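Local coordinates for protein nicotinamide riboside transporter PnuC (Neisseria mucosa ATCC 25996, PDB 4QTN) that forms a homotrimer in the cell inner membrane and carries the vitamin B3 compound nicotinamide riboside across it, at residues 27-32 with 210-215; 88-93 with 166-171. All blocks are in the same frame, centred on the assembly; numbering follows the deposited sequence.

Contact 1: residues 27-32 with 210-215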
# COMPACT_ATOMS: atom_id res chain seq x y z
N LEU C 27 1.68 16.82 -9.11
CA LEU C 27 2.22 17.55 -10.25
C LEU C 27 3.64 18.01 -9.97
O LEU C 27 4.48 18.03 -10.86
CB LEU C 27 1.34 18.75 -10.59
CG LEU C 27 -0.12 18.38 -10.86
CD1 LEU C 27 -0.98 19.62 -11.06
CD2 LEU C 27 -0.22 17.43 -12.04
N GLY C 28 3.91 18.36 -8.71
CA GLY C 28 5.27 18.67 -8.26
C GLY C 28 6.28 17.55 -8.50
O GLY C 28 7.30 17.77 -9.14
N ILE C 29 5.99 16.36 -7.95
CA ILE C 29 6.88 15.20 -8.10
C ILE C 29 7.08 14.89 -9.58
O ILE C 29 8.14 14.40 -10.01
CB ILE C 29 6.31 13.94 -7.39
CG1 ILE C 29 5.97 14.24 -5.93
CG2 ILE C 29 7.27 12.76 -7.49
CD1 ILE C 29 7.15 14.72 -5.10
N GLN C 30 6.06 15.20 -10.36
CA GLN C 30 6.09 14.99 -11.79
C GLN C 30 6.98 16.06 -12.45
O GLN C 30 7.79 15.74 -13.32
CB GLN C 30 4.66 15.02 -12.35
CG GLN C 30 4.42 14.07 -13.52
CD GLN C 30 5.07 12.71 -13.31
OE1 GLN C 30 5.99 12.34 -14.04
NE2 GLN C 30 4.59 11.96 -12.32
N ALA C 31 6.84 17.31 -12.00
CA ALA C 31 7.69 18.42 -12.47
C ALA C 31 9.12 18.17 -12.11
O ALA C 31 10.02 18.31 -12.94
CB ALA C 31 7.22 19.74 -11.89
N VAL C 32 9.34 17.79 -10.85
CA VAL C 32 10.69 17.55 -10.36
C VAL C 32 11.38 16.36 -11.06
O VAL C 32 12.57 16.43 -11.36
CB VAL C 32 10.72 17.42 -8.82
CG1 VAL C 32 12.05 16.88 -8.34
CG2 VAL C 32 10.43 18.78 -8.18
N LEU C 210 5.99 7.51 -15.86
CA LEU C 210 4.76 6.72 -15.95
C LEU C 210 4.64 5.62 -14.88
O LEU C 210 3.54 5.34 -14.40
CB LEU C 210 4.56 6.16 -17.36
CG LEU C 210 4.40 7.20 -18.48
CD1 LEU C 210 3.94 6.54 -19.77
CD2 LEU C 210 3.45 8.32 -18.08
N LEU C 211 5.77 5.01 -14.51
CA LEU C 211 5.79 4.13 -13.35
C LEU C 211 5.40 4.92 -12.11
O LEU C 211 4.62 4.44 -11.29
CB LEU C 211 7.17 3.49 -13.16
CG LEU C 211 7.40 2.68 -11.87
CD1 LEU C 211 6.26 1.71 -11.57
CD2 LEU C 211 8.73 1.95 -11.95
N LEU C 212 5.94 6.13 -11.98
CA LEU C 212 5.55 7.00 -10.87
C LEU C 212 4.09 7.39 -10.98
O LEU C 212 3.37 7.42 -9.98
CB LEU C 212 6.43 8.24 -10.76
CG LEU C 212 7.36 8.28 -9.54
CD1 LEU C 212 7.82 9.70 -9.30
CD2 LEU C 212 6.69 7.75 -8.28
N MSE C 213 3.65 7.67 -12.20
CA MSE C 213 2.26 8.00 -12.44
C MSE C 213 1.33 6.93 -11.88
O MSE C 213 0.37 7.25 -11.19
CB MSE C 213 1.99 8.19 -13.91
CG MSE C 213 0.52 8.48 -14.07
SE MSE C 213 0.11 8.56 -15.97
CE MSE C 213 0.23 6.63 -16.34
N TYR C 214 1.62 5.66 -12.17
CA TYR C 214 0.76 4.57 -11.67
C TYR C 214 0.77 4.37 -10.17
O TYR C 214 -0.19 3.83 -9.63
CB TYR C 214 1.03 3.25 -12.40
CG TYR C 214 0.20 3.14 -13.62
CD1 TYR C 214 -1.09 2.65 -13.55
CD2 TYR C 214 0.65 3.65 -14.82
CE1 TYR C 214 -1.89 2.62 -14.67
CE2 TYR C 214 -0.14 3.62 -15.96
CZ TYR C 214 -1.42 3.11 -15.87
OH TYR C 214 -2.22 3.08 -16.99
N VAL C 215 1.81 4.83 -9.49
CA VAL C 215 1.76 4.87 -8.03
C VAL C 215 0.79 5.94 -7.57
O VAL C 215 -0.04 5.69 -6.70
CB VAL C 215 3.15 5.03 -7.39
CG1 VAL C 215 3.04 5.14 -5.86
CG2 VAL C 215 4.03 3.86 -7.76
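In Ile29, chi1 of -53° sets CG2 anti to the backbone N and beside the carbonyl carbon, so that this methyl points across to helix 208-234, where it meets CD1 of Leu212. The two methyls, Ile29 CG2 and Leu212 CD1, are 3.6 Å apart, and the two side chains run at about a right angle to each other. CG1 of Ile29 lies anti to the carbonyl carbon and carries CD1 away from the contact; the residue also packs on Val166 of a neighbouring subunit. Gln30 flanks this apolar pair. Its amide NE2 stands 4.4 Å from Leu212 CB, a loose van der Waals approach rather than a polar bond, while the side chain also rests on Ala47, Val48 and Ile51 of helix 41-59. The arrangement is an antiparallel packing of the first and last transmembrane helices of the all-helical PnuC fold: the short segments run at 169°, with their axes 10.8 Å apart at closest approach. At that spacing the two segments touch through a few side chains and bury 135 Å² between them; Met216 and Pro209 extend the contact along helix 208-234. The nearest CA atoms, of Gln30 and Met213, are 8.0 Å apart. Met213, a selenomethionine, turns its end from helix 17-34 to Tyr75 of helix 64-80, within about 7 Å of the bound nicotinamide riboside at the nearest atoms.

Contact 2: residues 88-93 with 166-171. With NNR (Nicotinamide riboside), chain I.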
# COMPACT_ATOMS: atom_id res chain seq x y z
N MSE C 88 -0.58 -0.72 -24.94
CA MSE C 88 -0.59 0.11 -26.15
C MSE C 88 -1.86 -0.05 -26.98
O MSE C 88 -2.40 0.94 -27.48
CB MSE C 88 0.70 -0.07 -26.95
CG MSE C 88 0.68 -1.29 -27.87
SE MSE C 88 1.33 -0.75 -29.65
CE MSE C 88 -0.07 0.57 -30.12
N MSE C 89 -2.33 -1.29 -27.13
CA MSE C 89 -3.56 -1.56 -27.89
C MSE C 89 -4.76 -1.13 -27.09
O MSE C 89 -5.77 -0.69 -27.65
CB MSE C 89 -3.67 -3.03 -28.32
CG MSE C 89 -3.40 -4.00 -27.17
SE MSE C 89 -3.73 -5.86 -27.75
CE MSE C 89 -1.85 -6.46 -27.94
N LEU C 90 -4.65 -1.24 -25.76
CA LEU C 90 -5.74 -0.87 -24.84
C LEU C 90 -6.07 0.62 -24.91
O LEU C 90 -7.22 0.99 -25.14
CB LEU C 90 -5.39 -1.27 -23.40
CG LEU C 90 -6.50 -1.51 -22.36
CD1 LEU C 90 -5.97 -1.20 -20.97
CD2 LEU C 90 -7.76 -0.71 -22.63
N ASN C 91 -5.06 1.48 -24.71
CA ASN C 91 -5.25 2.93 -24.73
C ASN C 91 -5.69 3.44 -26.10
O ASN C 91 -6.64 4.23 -26.18
CB ASN C 91 -4.00 3.67 -24.26
CG ASN C 91 -3.79 3.56 -22.76
OD1 ASN C 91 -4.00 4.52 -22.01
ND2 ASN C 91 -3.37 2.39 -22.31
N LEU C 92 -5.03 2.98 -27.16
CA LEU C 92 -5.33 3.47 -28.52
C LEU C 92 -6.73 3.06 -29.06
O LEU C 92 -7.50 3.92 -29.49
CB LEU C 92 -4.22 3.06 -29.50
CG LEU C 92 -4.19 3.84 -30.82
CD1 LEU C 92 -3.86 5.30 -30.57
CD2 LEU C 92 -3.20 3.23 -31.80
N LEU C 93 -7.04 1.77 -29.00
CA LEU C 93 -8.32 1.27 -29.55
C LEU C 93 -9.53 1.50 -28.63
O LEU C 93 -10.61 1.78 -29.11
CB LEU C 93 -8.24 -0.22 -29.90
CG LEU C 93 -6.93 -0.83 -30.41
CD1 LEU C 93 -7.13 -2.31 -30.69
CD2 LEU C 93 -6.40 -0.12 -31.64
N VAL C 166 -9.62 -6.42 -17.08
CA VAL C 166 -9.98 -5.65 -15.90
C VAL C 166 -10.09 -4.17 -16.24
O VAL C 166 -11.08 -3.53 -15.89
CB VAL C 166 -8.98 -5.88 -14.73
CG1 VAL C 166 -9.21 -4.91 -13.59
CG2 VAL C 166 -9.08 -7.31 -14.21
N SER C 167 -9.13 -3.66 -17.01
CA SER C 167 -9.16 -2.25 -17.43
C SER C 167 -10.37 -1.86 -18.31
O SER C 167 -10.86 -0.73 -18.20
CB SER C 167 -7.86 -1.84 -18.11
OG SER C 167 -7.05 -1.09 -17.22
N ILE C 168 -10.82 -2.78 -19.18
CA ILE C 168 -11.99 -2.51 -20.03
C ILE C 168 -13.25 -2.46 -19.19
O ILE C 168 -13.98 -1.47 -19.24
CB ILE C 168 -12.17 -3.55 -21.17
CG1 ILE C 168 -10.87 -3.68 -21.97
CG2 ILE C 168 -13.33 -3.15 -22.09
CD1 ILE C 168 -10.74 -5.00 -22.71
N VAL C 169 -13.49 -3.50 -18.39
CA VAL C 169 -14.61 -3.55 -17.43
C VAL C 169 -14.70 -2.30 -16.54
O VAL C 169 -15.77 -1.66 -16.43
CB VAL C 169 -14.57 -4.84 -16.58
CG1 VAL C 169 -15.26 -4.66 -15.23
CG2 VAL C 169 -15.19 -5.99 -17.36
N ALA C 170 -13.57 -1.95 -15.91
CA ALA C 170 -13.46 -0.70 -15.15
C ALA C 170 -13.91 0.52 -15.97
O ALA C 170 -14.74 1.32 -15.51
CB ALA C 170 -12.04 -0.51 -14.67
N GLN C 171 -13.38 0.65 -17.19
CA GLN C 171 -13.70 1.80 -18.05
C GLN C 171 -15.18 1.87 -18.35
O GLN C 171 -15.75 2.96 -18.55
CB GLN C 171 -12.91 1.74 -19.36
CG GLN C 171 -12.98 3.01 -20.18
CD GLN C 171 -12.54 4.24 -19.40
OE1 GLN C 171 -11.58 4.20 -18.65
NE2 GLN C 171 -13.25 5.33 -19.59
O2R NNR I . -10.67 8.05 -18.03
C2R NNR I . -9.44 7.30 -17.52
C3R NNR I . -8.44 7.11 -18.67
O3R NNR I . -9.11 7.07 -19.85
C4R NNR I . -7.80 5.76 -18.42
C5R NNR I . -6.45 5.87 -17.60
O5R NNR I . -6.10 4.54 -17.08
O4R NNR I . -8.69 5.08 -17.74
C1R NNR I . -9.74 6.11 -17.10
N1 NNR I . -9.69 6.02 -15.63
C2 NNR I . -8.62 5.39 -14.97
C6 NNR I . -10.71 6.56 -14.88
C5 NNR I . -10.66 6.49 -13.46
C4 NNR I . -9.61 5.86 -12.83
C3 NNR I . -8.59 5.33 -13.56
C7 NNR I . -7.43 4.68 -12.83
O7 NNR I . -6.75 3.85 -13.36
N7 NNR I . -7.14 5.07 -11.47
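Leu90 reaches from helix 85-107 to helix 158-175 and divides its two methyls between neighbouring residues there. CD1 takes the close contact, 3.5 Å from Ser167 CB, and lies nearest the methylene of the serine, with the hydroxyl oxygen a little farther off at 3.9 Å (Leu90 CD1 to Ser167 OG). With chi1 at -156°, CG of Leu90 lies anti to the backbone N, which extends the side chain across the interhelical gap. This is the tight, buried part of the interface. The other methyl faces the looser, partly exposed side: Leu90 CD2 stands 4.4 Å from CG1 of Ile168. Only 104 Å² is buried between the segments, and the nearest CA atoms, those of Leu90 and Ile168, are 8.1 Å apart. Both segments belong to transmembrane helices lining the nicotinamide riboside pocket, and the one at 88-93 includes a wider pi-type turn at 90-93. Ser167 spends its hydroxyl on a hydrogen bond to the OH of Tyr95, itself a pocket residue, and its side chain also touches Val188. One helical turn after Ser167, Gln171 has its CG anti to the backbone N and bends at chi2, 55°, bringing the end of the side chain beside the ribose; it takes no part in the Leu90 packing. The chemistry is therefore layered: a leucine contact joins the two helices, while the Ser167 hydroxyl is engaged by Tyr95 and Gln171, a residue of the binding site, turns to the ribose, consistent with Ser167 positioning Tyr95 at the pocket wall.

Both contacts are buried helix-to-helix meetings of small area, made by van der Waals contact mostly between apolar groups, yet they join different elements: contact 1 pairs helices 17-34 and 208-234, contact 2 helices 85-107 and 158-175. Contact 2 is nested in the sequence between the segments of contact 1; their centres lie 21 Å apart. Contact 1 has a glutamine beside methyls, farther from the centre of the chain though fully buried, with more of its residues within reach of a second subunit. Contact 2 lies closer to that centre and carries a substrate-binding residue, with Ile168 partly exposed. In the trimer, segment 27-32 of one subunit borders segment 166-171 of a neighbouring subunit.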